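Local coordinates for protein female germline-specific tumor suppressor gld-1 (Caenorhabditis elegans, PDB 3K6T) that binds single-stranded mRNA as a homodimer and represses translation in the germ line and embryo, this fragment being its Qua1 homodimerization domain, at residues F27-V30 with E31-L34. Sequence-based numbering, arbitrary orientation.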
loop_
_atom_site.group_PDB
_atom_site.type_symbol
_atom_site.label_atom_id
_atom_site.label_comp_id
_atom_site.label_asym_id
_atom_site.label_seq_id
_atom_site.Cartn_x
_atom_site.Cartn_y
_atom_site.Cartn_z
ATOM N N PHE A 27 11.218 1.563 -5.876
ATOM C CA PHE A 27 10.152 1.648 -4.881
ATOM C C PHE A 27 9.657 0.277 -4.479
ATOM O O PHE A 27 8.485 -0.028 -4.646
ATOM C CB PHE A 27 8.985 2.464 -5.431
ATOM C CG PHE A 27 9.337 3.894 -5.715
ATOM C CD1 PHE A 27 9.339 4.832 -4.696
ATOM C CD2 PHE A 27 9.678 4.300 -7.000
ATOM C CE1 PHE A 27 9.665 6.145 -4.948
ATOM C CE2 PHE A 27 10.011 5.617 -7.255
ATOM C CZ PHE A 27 10.005 6.537 -6.230
ATOM N N SER A 28 10.542 -0.538 -3.918
ATOM C CA SER A 28 10.207 -1.930 -3.632
ATOM C C SER A 28 9.111 -2.116 -2.579
ATOM O O SER A 28 8.235 -2.955 -2.749
ATOM C CB SER A 28 11.461 -2.720 -3.250
ATOM O OG SER A 28 12.301 -2.891 -4.382
ATOM N N ASN A 29 9.148 -1.345 -1.499
ATOM C CA ASN A 29 8.113 -1.475 -0.480
ATOM C C ASN A 29 6.776 -0.902 -0.929
ATOM O O ASN A 29 5.720 -1.475 -0.655
ATOM C CB ASN A 29 8.566 -0.855 0.844
ATOM C CG ASN A 29 9.624 -1.697 1.525
ATOM O OD1 ASN A 29 9.364 -2.833 1.918
ATOM N ND2 ASN A 29 10.828 -1.163 1.635
ATOM N N VAL A 30 6.827 0.230 -1.620
ATOM C CA VAL A 30 5.626 0.799 -2.205
ATOM C C VAL A 30 4.971 -0.206 -3.156
ATOM O O VAL A 30 3.752 -0.405 -3.123
ATOM C CB VAL A 30 5.921 2.125 -2.939
ATOM C CG1 VAL A 30 4.803 2.456 -3.897
ATOM C CG2 VAL A 30 6.120 3.250 -1.935
ATOM N N GLU A 31 5.776 -0.858 -3.987
ATOM C CA GLU A 31 5.225 -1.829 -4.935
ATOM C C GLU A 31 4.518 -2.986 -4.220
ATOM O O GLU A 31 3.440 -3.408 -4.634
ATOM C CB GLU A 31 6.309 -2.364 -5.877
ATOM C CG GLU A 31 5.819 -3.462 -6.828
ATOM C CD GLU A 31 4.905 -2.933 -7.922
ATOM O OE1 GLU A 31 4.975 -1.723 -8.240
ATOM O OE2 GLU A 31 4.123 -3.737 -8.472
ATOM N N ARG A 32 5.130 -3.496 -3.154
ATOM C CA ARG A 32 4.528 -4.578 -2.371
ATOM C C ARG A 32 3.219 -4.142 -1.701
ATOM O O ARG A 32 2.222 -4.867 -1.740
ATOM C CB ARG A 32 5.510 -5.085 -1.306
ATOM C CG ARG A 32 4.963 -6.191 -0.427
ATOM C CD ARG A 32 6.054 -6.721 0.483
ATOM N NE ARG A 32 6.748 -5.618 1.139
ATOM C CZ ARG A 32 6.305 -5.006 2.229
ATOM N NH1 ARG A 32 5.176 -5.404 2.800
ATOM N NH2 ARG A 32 6.994 -4.001 2.756
ATOM N N LEU A 33 3.232 -2.966 -1.072
ATOM C CA LEU A 33 2.045 -2.441 -0.401
ATOM C C LEU A 33 0.903 -2.265 -1.400
ATOM O O LEU A 33 -0.252 -2.575 -1.112
ATOM C CB LEU A 33 2.362 -1.113 0.299
ATOM C CG LEU A 33 3.372 -1.207 1.455
ATOM C CD1 LEU A 33 3.808 0.173 1.956
ATOM C CD2 LEU A 33 2.797 -2.057 2.588
ATOM N N LEU A 34 1.248 -1.781 -2.585
ATOM C CA LEU A 34 0.276 -1.532 -3.635
ATOM C C LEU A 34 -0.298 -2.839 -4.182
ATOM O O LEU A 34 -1.501 -2.948 -4.374
ATOM C CB LEU A 34 0.904 -0.695 -4.760
ATOM C CG LEU A 34 0.049 -0.459 -6.013
ATOM C CD1 LEU A 34 -1.296 0.198 -5.668
ATOM C CD2 LEU A 34 0.823 0.388 -7.034
HETATM O O HOH W 1 9.167 -5.382 -0.276
#
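Arg-32 and Asn-29, one turn apart at the start of helix 28-49, lie side by side, the amide oxygen of Asn-29 meeting the guanidinium edge of Arg-32 in a hydrogen bond. Followed outward, Arg-32 starts with CB resting 3.7 Å from Asn-29 O. The chain runs on extended, with CG anti to the backbone N, and then bends at chi3 (49°), which turns the guanidinium toward the Asn-29 amide. NE gives its N-H to a water 2.8 Å away, and that water donates a weak bond to Asn-29 OD1. NH2 reaches Asn-29 OD1 directly at 2.8 Å, nearly straight at 164°; the oxygen lies at the guanidinium edge, in its plane, whereas the amide plane stands 83° to it. NH2 also bonds Tyr-9 OH of the second subunit. A leucine in place of Arg-32 would probably leave both Asn-29 OD1 and that tyrosine hydroxyl without this shared donor.

Below this pair the backbone is already helical: Glu-31 N bonds Phe-27 O at 2.9 Å, the carbonyl of the N-cap residue, and three further i to i+4 bonds follow, ending with Leu-34 N on Val-30 O at 2.9 Å. Leu-33 CG sits against Asn-29 O at 3.2 Å. Glu-31 turns its carboxylate to Lys-17 of helix 7-20 in a salt bridge, while Val-30 packs on its own counterpart in the second subunit. Glu-16 of that subunit accepts the backbone N-H groups of Asn-29 and Val-30, so a carboxylate of the partner chain takes up backbone N-H groups of the first turn, a helix N-terminus built into the helix-turn-helix homodimer of the Qua1 domain.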